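Local coordinates for protein alpha-1,4-endofucoidanase (Mariniflexile fucanivorans, PDB 6DLH) that hydrolyses alpha-1,4 linkages within fucoidan chains by a retaining mechanism, as an endo-acting glycoside hydrolase of family 107, at residues A[63-68]-A[79-84]; A[67-72]-A[140-145]; A[132-137]-A[218-223]. All coordinates share one frame; numbering follows the deposited sequence.

Contact 1. Residues A[63-68]-A[79-84]; sequences IRIDDF and DYVQLP. With CA (calcium ion), chain H.
Ile65 and Leu83 meet end to end through single methyls, Ile65 CD1 lying 3.8 Å from Leu83 CD2, with their side chains set at a slant to each other. The Ile65 chain is extended, with CG1 anti to the backbone N (chi1 -162°) and the next torsion also trans, and this carries CD1 across a gap in which the nearest alpha carbons, those of Ile65 and Leu83, are still 9.9 Å apart. The same CD1 also approaches Val81, but more loosely, at 4.4 Å from CG1. Val81 thus serves two neighbours with its two branches: CG1 faces Ile65, while CG2 reaches the rim of the Phe68 ring, close to the ring plane, 4.2 Å from CE2. Phe68 and Val81 run past each other in opposite directions, an edge contact and not a stack.

These methyls join two elements of a beta-alpha-beta unit, in which strand 46-49 leads through helix 66-71 into the adjacent parallel strand 80-84. The parallel sheet and its helices are consistent with a barrel-like catalytic domain resembling that of family 29 fucosidases. Val81 and Leu83, alternate residues of the strand, both pack against Leu137 of helix 129-139.

In the same segment, Asp79 belongs to a calcium site and not to the apolar patch. Its carboxylate is bidentate, with OD1 and OD2 each 2.4 Å from the calcium ion; four waters and the carbonyl oxygen of Thr77 complete seven ligands. OD2 also accepts a hydrogen bond from the backbone N of Leu46, and OD1 one from Gln426 NE2, which, with the two-oxygen grip on calcium, restrain the rotation of the carboxylate.

Contact 2. Residues A[67-72]-A[140-145]; sequences DFLTQI and AGLRTE
Leu69 contributes the most surface here, its forked end meeting Ala140 and Leu142 with one methyl each. The contact packs helix 66-71, in what is probably the catalytic domain, against the turn that takes the chain from helix 129-139 into strand 143-149 of the parallel sheet. CD1 of Leu69 lies 4.0 Å from Ala140 CB, and CD2 lies 4.2 Å from Leu142 CD1. With CG beside the backbone N (chi1 -69°) and the second torsion trans, the fork of Leu69 is held out from the helix and divides between the two partners. Against Leu142 the approach is a sliding one, the side chains running in opposite senses. There is no hydrogen bond across the interface, and the two sides together bury only 104 Å².

Ala140 and Leu142 both point toward Leu69, on either side of Gly141 in sequence, whose positive phi (88°) belongs to the Schellman motif that ends helix 129-139. The calcium ion held by Asp79 and Thr77 lies about 8 Å from the Leu142 side chain. In the turn itself, the backbone N of Leu142 probably hydrogen-bonds to the carbonyl oxygen of Leu137, back in the last helical turn.

Contact 3. Residues A[132-137]-A[218-223]; sequences SWLKAL and DLIDAW
Leu134 projects from its helix onto the backbone and side chains of Leu219 and Ile220. Its CD2 does most of the touching: it sits 3.4 Å from the carbonyl oxygen of Leu219 and 4.0 Å from Ile220 CG1, the Ile220 side chain passing at a slant. The chains come close beside this, Leu134 CA and Leu219 CA being 6.0 Å apart, and the side chains pack from their first atoms, with Leu134 CB 4.3 Å from Leu219 CB. Further out, Leu219 CD1 lies against Lys135 CG; that lysine offers its aliphatic stem, and the rest of its chain runs off from the contact.

No direct hydrogen bond crosses the interface. A water fills that role, donating to both Leu134 O and Leu219 O at 2.7 Å each, so it ties the helix backbone to the short 3-10 turn around Leu219. The Leu219 carbonyl oxygen has a further partner in Thr144 OG1, 2.8 Å away in a probable hydrogen bond.

Helix 129-139 belongs to the beta-alpha-beta crossover between the neighbouring parallel strands 80-84 and 143-149, and this contact takes it one strand further, to the lead-in of strand 222-226. Helix 198-216 adds Tyr216 to the surroundings of Leu134.

The 218-223 segment is held to the sheet by Asp221, with OD1 hydrogen-bonded to Thr144 N and OD2 in a salt bridge with Arg143 NE. Within the segment, Ile220 directs CG2 anti to its own backbone N, onto a face of the Trp223 ring, 3.3 Å above the plane and displaced toward the rim.

Overall arrangement
The three contacts cover one side of the same parallel sheet with two helices. Contacts 1 and 2 share helix 66-71, which reaches strand 80-84 in one and the turn before strand 143-149 in the other; contact 3 brings in helix 129-139. All touching residues of contact 1 are buried and meet through apolar groups alone; apart from that patch, its segment 79-84 alone carries a metal ligand, Asp79. Contact 2, also apolar, lies partly exposed at the strand-entry end. Contact 3, partly buried with exposed Lys135 at its margin, buries the most surface and is the one bridged by water. Polar ties join them: Gln82 to Glu145 between contacts 1 and 2, Ile63 to Trp133 between 1 and 3.

Contact 1. Residues A[63-68]-A[79-84]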
loop_
_atom_site.group_PDB
_atom_site.type_symbol
_atom_site.label_atom_id
_atom_site.label_comp_id
_atom_site.label_asym_id
_atom_site.label_seq_id
_atom_site.Cartn_x
_atom_site.Cartn_y
_atom_site.Cartn_z
ATOM N N ILE A 63 -4.178 4.339 4.127
ATOM C CA ILE A 63 -2.725 4.274 4.146
ATOM C C ILE A 63 -2.196 5.089 2.973
ATOM O O ILE A 63 -2.788 5.067 1.896
ATOM C CB ILE A 63 -2.232 2.810 4.149
ATOM C CG1 ILE A 63 -2.600 2.101 5.460
ATOM C CG2 ILE A 63 -0.739 2.713 3.835
ATOM C CD1 ILE A 63 -2.089 2.779 6.722
ATOM N N ARG A 64 -1.096 5.823 3.207
ATOM C CA ARG A 64 -0.600 6.789 2.235
ATOM C C ARG A 64 0.911 6.630 2.054
ATOM O O ARG A 64 1.610 6.264 2.991
ATOM C CB ARG A 64 -0.984 8.208 2.677
ATOM C CG ARG A 64 -2.487 8.451 2.751
ATOM C CD ARG A 64 -3.094 8.381 1.362
ATOM N NE ARG A 64 -4.504 8.722 1.291
ATOM C CZ ARG A 64 -5.485 7.838 1.146
ATOM N NH1 ARG A 64 -5.215 6.543 1.122
ATOM N NH2 ARG A 64 -6.735 8.251 1.024
ATOM N N ILE A 65 1.404 6.943 0.846
ATOM C CA ILE A 65 2.819 6.822 0.528
ATOM C C ILE A 65 3.550 8.155 0.731
ATOM O O ILE A 65 4.756 8.237 0.488
ATOM C CB ILE A 65 3.012 6.259 -0.897
ATOM C CG1 ILE A 65 4.432 5.711 -1.094
ATOM C CG2 ILE A 65 2.645 7.304 -1.952
ATOM C CD1 ILE A 65 4.636 4.927 -2.373
ATOM N N ASP A 66 2.833 9.194 1.192
ATOM C CA ASP A 66 3.323 10.570 1.184
ATOM C C ASP A 66 4.549 10.779 2.075
ATOM O O ASP A 66 5.446 11.536 1.713
ATOM C CB ASP A 66 2.211 11.588 1.462
ATOM C CG ASP A 66 1.162 11.569 0.367
ATOM O OD1 ASP A 66 0.378 10.596 0.333
ATOM O OD2 ASP A 66 1.164 12.499 -0.468
ATOM N N ASP A 67 4.574 10.143 3.248
ATOM C CA ASP A 67 5.712 10.258 4.148
ATOM C C ASP A 67 6.964 9.699 3.473
ATOM O O ASP A 67 8.039 10.296 3.558
ATOM C CB ASP A 67 5.432 9.596 5.500
ATOM C CG ASP A 67 4.481 10.394 6.379
ATOM O OD1 ASP A 67 4.219 11.567 6.048
ATOM O OD2 ASP A 67 4.015 9.840 7.397
ATOM N N PHE A 68 6.809 8.550 2.802
ATOM C CA PHE A 68 7.904 7.946 2.064
ATOM C C PHE A 68 8.423 8.952 1.039
ATOM O O PHE A 68 9.621 9.215 0.970
ATOM C CB PHE A 68 7.486 6.601 1.458
ATOM C CG PHE A 68 8.443 6.002 0.450
ATOM C CD1 PHE A 68 9.594 5.341 0.858
ATOM C CD2 PHE A 68 8.182 6.076 -0.910
ATOM C CE1 PHE A 68 10.456 4.770 -0.067
ATOM C CE2 PHE A 68 9.040 5.500 -1.839
ATOM C CZ PHE A 68 10.177 4.844 -1.415
ATOM N N ASP A 79 13.528 6.388 -10.670
ATOM C CA ASP A 79 12.662 6.416 -11.836
ATOM C C ASP A 79 11.268 5.897 -11.488
ATOM O O ASP A 79 10.277 6.379 -12.031
ATOM C CB ASP A 79 13.309 5.670 -13.005
ATOM C CG ASP A 79 14.615 6.306 -13.455
ATOM O OD1 ASP A 79 14.576 7.460 -13.936
ATOM O OD2 ASP A 79 15.675 5.657 -13.307
ATOM N N TYR A 80 11.185 4.919 -10.582
ATOM C CA TYR A 80 9.909 4.263 -10.342
ATOM C C TYR A 80 9.894 3.576 -8.977
ATOM O O TYR A 80 10.943 3.365 -8.363
ATOM C CB TYR A 80 9.566 3.308 -11.494
ATOM C CG TYR A 80 10.417 2.062 -11.588
ATOM C CD1 TYR A 80 11.674 2.082 -12.190
ATOM C CD2 TYR A 80 9.957 0.852 -11.085
ATOM C CE1 TYR A 80 12.448 0.931 -12.276
ATOM C CE2 TYR A 80 10.714 -0.306 -11.171
ATOM C CZ TYR A 80 11.968 -0.263 -11.759
ATOM O OH TYR A 80 12.716 -1.405 -11.823
ATOM N N VAL A 81 8.680 3.241 -8.521
ATOM C CA VAL A 81 8.442 2.518 -7.284
ATOM C C VAL A 81 7.467 1.372 -7.572
ATOM O O VAL A 81 6.479 1.562 -8.284
ATOM C CB VAL A 81 7.877 3.459 -6.204
ATOM C CG1 VAL A 81 7.527 2.718 -4.914
ATOM C CG2 VAL A 81 8.806 4.632 -5.915
ATOM N N GLN A 82 7.756 0.192 -7.000
ATOM C CA GLN A 82 6.875 -0.964 -7.056
ATOM C C GLN A 82 5.900 -0.924 -5.881
ATOM O O GLN A 82 6.309 -0.721 -4.740
ATOM C CB GLN A 82 7.668 -2.278 -7.074
ATOM C CG GLN A 82 6.783 -3.523 -7.099
ATOM C CD GLN A 82 7.533 -4.837 -7.118
ATOM O OE1 GLN A 82 7.256 -5.733 -6.324
ATOM N NE2 GLN A 82 8.490 -4.966 -8.025
ATOM N N LEU A 83 4.612 -1.119 -6.198
ATOM C CA LEU A 83 3.524 -1.145 -5.233
ATOM C C LEU A 83 2.821 -2.496 -5.314
ATOM O O LEU A 83 2.780 -3.117 -6.373
ATOM C CB LEU A 83 2.516 -0.045 -5.577
ATOM C CG LEU A 83 3.049 1.384 -5.607
ATOM C CD1 LEU A 83 2.035 2.297 -6.295
ATOM C CD2 LEU A 83 3.357 1.874 -4.197
ATOM N N PRO A 84 2.210 -2.992 -4.220
ATOM C CA PRO A 84 1.357 -4.175 -4.322
ATOM C C PRO A 84 0.071 -3.769 -5.033
ATOM O O PRO A 84 -0.357 -2.620 -4.910
ATOM C CB PRO A 84 1.038 -4.490 -2.857
ATOM C CG PRO A 84 1.146 -3.150 -2.158
ATOM C CD PRO A 84 2.284 -2.443 -2.858
HETATM CA CA CA H . 16.918 7.665 -13.660
HETATM O O HOH W 1 18.703 6.030 -13.324
HETATM O O HOH W 2 19.226 8.844 -13.849
HETATM O O HOH W 3 16.198 9.886 -14.013
HETATM O O HOH W 4 17.108 7.058 -15.863
#

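Contact 2. Residues A[67-72]-A[140-145]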
loop_
_atom_site.group_PDB
_atom_site.type_symbol
_atom_site.label_atom_id
_atom_site.label_comp_id
_atom_site.label_asym_id
_atom_site.label_seq_id
_atom_site.Cartn_x
_atom_site.Cartn_y
_atom_site.Cartn_z
ATOM N N ASP A 67 4.574 10.143 3.248
ATOM C CA ASP A 67 5.712 10.258 4.148
ATOM C C ASP A 67 6.964 9.699 3.473
ATOM O O ASP A 67 8.039 10.296 3.558
ATOM C CB ASP A 67 5.432 9.596 5.500
ATOM C CG ASP A 67 4.481 10.394 6.379
ATOM O OD1 ASP A 67 4.219 11.567 6.048
ATOM O OD2 ASP A 67 4.015 9.840 7.397
ATOM N N PHE A 68 6.809 8.550 2.802
ATOM C CA PHE A 68 7.904 7.946 2.064
ATOM C C PHE A 68 8.423 8.952 1.039
ATOM O O PHE A 68 9.621 9.215 0.970
ATOM C CB PHE A 68 7.486 6.601 1.458
ATOM C CG PHE A 68 8.443 6.002 0.450
ATOM C CD1 PHE A 68 9.594 5.341 0.858
ATOM C CD2 PHE A 68 8.182 6.076 -0.910
ATOM C CE1 PHE A 68 10.456 4.770 -0.067
ATOM C CE2 PHE A 68 9.040 5.500 -1.839
ATOM C CZ PHE A 68 10.177 4.844 -1.415
ATOM N N LEU A 69 7.508 9.538 0.267
ATOM C CA LEU A 69 7.907 10.428 -0.810
ATOM C C LEU A 69 8.606 11.672 -0.258
ATOM O O LEU A 69 9.540 12.166 -0.891
ATOM C CB LEU A 69 6.702 10.765 -1.693
ATOM C CG LEU A 69 6.161 9.601 -2.527
ATOM C CD1 LEU A 69 5.039 10.061 -3.448
ATOM C CD2 LEU A 69 7.267 8.923 -3.330
ATOM N N THR A 70 8.178 12.157 0.916
ATOM C CA THR A 70 8.851 13.272 1.574
ATOM C C THR A 70 10.295 12.882 1.884
ATOM O O THR A 70 11.218 13.640 1.598
ATOM C CB THR A 70 8.136 13.712 2.861
ATOM O OG1 THR A 70 6.915 14.310 2.428
ATOM C CG2 THR A 70 8.925 14.703 3.699
ATOM N N GLN A 71 10.472 11.686 2.453
ATOM C CA GLN A 71 11.778 11.193 2.855
ATOM C C GLN A 71 12.740 11.109 1.669
ATOM O O GLN A 71 13.940 11.284 1.858
ATOM C CB GLN A 71 11.655 9.843 3.563
ATOM C CG GLN A 71 12.936 9.382 4.246
ATOM C CD GLN A 71 12.851 7.934 4.665
ATOM O OE1 GLN A 71 12.202 7.119 4.011
ATOM N NE2 GLN A 71 13.518 7.600 5.761
ATOM N N ILE A 72 12.231 10.851 0.456
ATOM C CA ILE A 72 13.124 10.588 -0.666
ATOM C C ILE A 72 13.178 11.784 -1.619
ATOM O O ILE A 72 13.601 11.642 -2.772
ATOM C CB ILE A 72 12.775 9.262 -1.380
ATOM C CG1 ILE A 72 11.393 9.297 -2.045
ATOM C CG2 ILE A 72 12.931 8.074 -0.430
ATOM C CD1 ILE A 72 11.260 8.355 -3.218
ATOM N N ALA A 140 5.029 13.122 -8.133
ATOM C CA ALA A 140 6.398 13.152 -7.639
ATOM C C ALA A 140 7.385 12.885 -8.774
ATOM O O ALA A 140 8.597 12.867 -8.554
ATOM C CB ALA A 140 6.563 12.168 -6.505
ATOM N N GLY A 141 6.853 12.681 -9.988
ATOM C CA GLY A 141 7.675 12.551 -11.178
ATOM C C GLY A 141 8.142 11.118 -11.444
ATOM O O GLY A 141 9.081 10.922 -12.215
ATOM N N LEU A 142 7.441 10.133 -10.864
ATOM C CA LEU A 142 7.865 8.737 -10.878
ATOM C C LEU A 142 6.860 7.864 -11.633
ATOM O O LEU A 142 5.658 8.096 -11.562
ATOM C CB LEU A 142 8.014 8.248 -9.429
ATOM C CG LEU A 142 9.142 8.884 -8.606
ATOM C CD1 LEU A 142 8.986 8.581 -7.120
ATOM C CD2 LEU A 142 10.513 8.428 -9.089
ATOM N N ARG A 143 7.377 6.836 -12.325
ATOM C CA ARG A 143 6.587 5.780 -12.945
ATOM C C ARG A 143 6.290 4.717 -11.893
ATOM O O ARG A 143 6.787 4.806 -10.772
ATOM C CB ARG A 143 7.318 5.212 -14.171
ATOM C CG ARG A 143 7.252 6.129 -15.385
ATOM C CD ARG A 143 8.250 5.858 -16.496
ATOM N NE ARG A 143 7.555 5.217 -17.594
ATOM C CZ ARG A 143 7.322 5.754 -18.787
ATOM N NH1 ARG A 143 8.123 6.681 -19.288
ATOM N NH2 ARG A 143 6.280 5.340 -19.478
ATOM N N THR A 144 5.452 3.733 -12.242
ATOM C CA THR A 144 5.020 2.736 -11.272
ATOM C C THR A 144 5.137 1.330 -11.860
ATOM O O THR A 144 5.017 1.131 -13.071
ATOM C CB THR A 144 3.605 3.026 -10.749
ATOM O OG1 THR A 144 2.690 2.648 -11.777
ATOM C CG2 THR A 144 3.388 4.483 -10.410
ATOM N N GLU A 145 5.399 0.373 -10.962
ATOM C CA GLU A 145 5.430 -1.057 -11.240
ATOM C C GLU A 145 4.497 -1.700 -10.224
ATOM O O GLU A 145 4.550 -1.355 -9.046
ATOM C CB GLU A 145 6.864 -1.589 -11.099
ATOM C CG GLU A 145 7.026 -3.084 -11.369
ATOM C CD GLU A 145 8.415 -3.680 -11.107
ATOM O OE1 GLU A 145 9.112 -3.205 -10.176
ATOM O OE2 GLU A 145 8.802 -4.636 -11.828
#

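Contact 3. Residues A[132-137]-A[218-223]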
loop_
_atom_site.group_PDB
_atom_site.type_symbol
_atom_site.label_atom_id
_atom_site.label_comp_id
_atom_site.label_asym_id
_atom_site.label_seq_id
_atom_site.Cartn_x
_atom_site.Cartn_y
_atom_site.Cartn_z
ATOM N N SER A 132 -4.461 6.530 -4.614
ATOM C CA SER A 132 -3.746 7.553 -3.871
ATOM C C SER A 132 -2.249 7.483 -4.198
ATOM O O SER A 132 -1.661 8.463 -4.675
ATOM C CB SER A 132 -4.026 7.415 -2.397
ATOM O OG SER A 132 -3.406 8.461 -1.672
ATOM N N TRP A 133 -1.659 6.298 -3.977
ATOM C CA TRP A 133 -0.233 6.073 -4.167
ATOM C C TRP A 133 0.152 6.353 -5.617
ATOM O O TRP A 133 1.157 7.022 -5.882
ATOM C CB TRP A 133 0.159 4.650 -3.752
ATOM C CG TRP A 133 -0.408 4.161 -2.452
ATOM C CD1 TRP A 133 -0.801 4.905 -1.378
ATOM C CD2 TRP A 133 -0.597 2.785 -2.071
ATOM N NE1 TRP A 133 -1.249 4.090 -0.370
ATOM C CE2 TRP A 133 -1.136 2.784 -0.768
ATOM C CE3 TRP A 133 -0.372 1.557 -2.707
ATOM C CZ2 TRP A 133 -1.445 1.604 -0.093
ATOM C CZ3 TRP A 133 -0.686 0.392 -2.044
ATOM C CH2 TRP A 133 -1.220 0.417 -0.755
ATOM N N LEU A 134 -0.679 5.872 -6.553
ATOM C CA LEU A 134 -0.416 6.026 -7.977
ATOM C C LEU A 134 -0.304 7.507 -8.347
ATOM O O LEU A 134 0.590 7.888 -9.103
ATOM C CB LEU A 134 -1.527 5.331 -8.779
ATOM C CG LEU A 134 -1.510 3.798 -8.816
ATOM C CD1 LEU A 134 -2.762 3.273 -9.514
ATOM C CD2 LEU A 134 -0.260 3.264 -9.513
ATOM N N LYS A 135 -1.203 8.341 -7.807
ATOM C CA LYS A 135 -1.252 9.757 -8.160
ATOM C C LYS A 135 -0.128 10.526 -7.471
ATOM O O LYS A 135 0.463 11.423 -8.065
ATOM C CB LYS A 135 -2.634 10.366 -7.882
ATOM C CG LYS A 135 -3.710 9.992 -8.895
ATOM C CD LYS A 135 -5.115 10.410 -8.503
ATOM C CE LYS A 135 -5.446 11.818 -8.950
ATOM N NZ LYS A 135 -6.908 12.064 -8.931
ATOM N N ALA A 136 0.171 10.158 -6.224
ATOM C CA ALA A 136 1.282 10.747 -5.489
ATOM C C ALA A 136 2.609 10.470 -6.201
ATOM O O ALA A 136 3.482 11.339 -6.262
ATOM C CB ALA A 136 1.282 10.241 -4.065
ATOM N N LEU A 137 2.745 9.267 -6.771
ATOM C CA LEU A 137 3.964 8.906 -7.475
ATOM C C LEU A 137 4.075 9.699 -8.773
ATOM O O LEU A 137 5.158 10.181 -9.115
ATOM C CB LEU A 137 3.986 7.396 -7.734
ATOM C CG LEU A 137 4.386 6.529 -6.540
ATOM C CD1 LEU A 137 4.132 5.053 -6.834
ATOM C CD2 LEU A 137 5.845 6.760 -6.171
ATOM N N ASP A 218 -2.838 4.785 -17.593
ATOM C CA ASP A 218 -1.408 5.000 -17.736
ATOM C C ASP A 218 -0.769 5.405 -16.403
ATOM O O ASP A 218 0.379 5.850 -16.375
ATOM C CB ASP A 218 -1.112 5.991 -18.866
ATOM C CG ASP A 218 -1.475 7.428 -18.525
ATOM O OD1 ASP A 218 -1.889 7.676 -17.365
ATOM O OD2 ASP A 218 -1.343 8.291 -19.424
ATOM N N LEU A 219 -1.514 5.256 -15.300
ATOM C CA LEU A 219 -0.963 5.492 -13.976
ATOM C C LEU A 219 -0.088 4.303 -13.568
ATOM O O LEU A 219 0.643 4.376 -12.578
ATOM C CB LEU A 219 -2.109 5.723 -12.984
ATOM C CG LEU A 219 -2.854 7.060 -13.097
ATOM C CD1 LEU A 219 -4.013 7.113 -12.115
ATOM C CD2 LEU A 219 -1.930 8.247 -12.867
ATOM N N ILE A 220 -0.173 3.217 -14.354
ATOM C CA ILE A 220 0.561 1.976 -14.138
ATOM C C ILE A 220 1.476 1.738 -15.336
ATOM O O ILE A 220 0.981 1.562 -16.446
ATOM C CB ILE A 220 -0.422 0.803 -13.953
ATOM C CG1 ILE A 220 -1.241 0.956 -12.668
ATOM C CG2 ILE A 220 0.312 -0.533 -14.013
ATOM C CD1 ILE A 220 -2.243 -0.147 -12.435
ATOM N N ASP A 221 2.797 1.697 -15.107
ATOM C CA ASP A 221 3.730 1.558 -16.218
ATOM C C ASP A 221 4.157 0.104 -16.420
ATOM O O ASP A 221 4.573 -0.264 -17.514
ATOM C CB ASP A 221 4.946 2.480 -16.093
ATOM C CG ASP A 221 4.581 3.948 -16.028
ATOM O OD1 ASP A 221 4.180 4.396 -14.945
ATOM O OD2 ASP A 221 4.698 4.628 -17.065
ATOM N N ALA A 222 4.066 -0.712 -15.363
ATOM C CA ALA A 222 4.611 -2.064 -15.389
ATOM C C ALA A 222 3.843 -2.943 -14.416
ATOM O O ALA A 222 3.364 -2.447 -13.404
ATOM C CB ALA A 222 6.085 -2.046 -15.040
ATOM N N TRP A 223 3.744 -4.238 -14.754
ATOM C CA TRP A 223 3.193 -5.273 -13.894
ATOM C C TRP A 223 4.220 -6.396 -13.751
ATOM O O TRP A 223 4.752 -6.876 -14.747
ATOM C CB TRP A 223 1.911 -5.851 -14.510
ATOM C CG TRP A 223 0.768 -4.902 -14.708
ATOM C CD1 TRP A 223 0.587 -4.040 -15.748
ATOM C CD2 TRP A 223 -0.390 -4.771 -13.865
ATOM N NE1 TRP A 223 -0.595 -3.367 -15.599
ATOM C CE2 TRP A 223 -1.217 -3.794 -14.454
ATOM C CE3 TRP A 223 -0.805 -5.377 -12.673
ATOM C CZ2 TRP A 223 -2.427 -3.403 -13.884
ATOM C CZ3 TRP A 223 -1.999 -4.989 -12.106
ATOM C CH2 TRP A 223 -2.796 -4.012 -12.707
HETATM O O HOH W 5 1.299 6.735 -11.427
#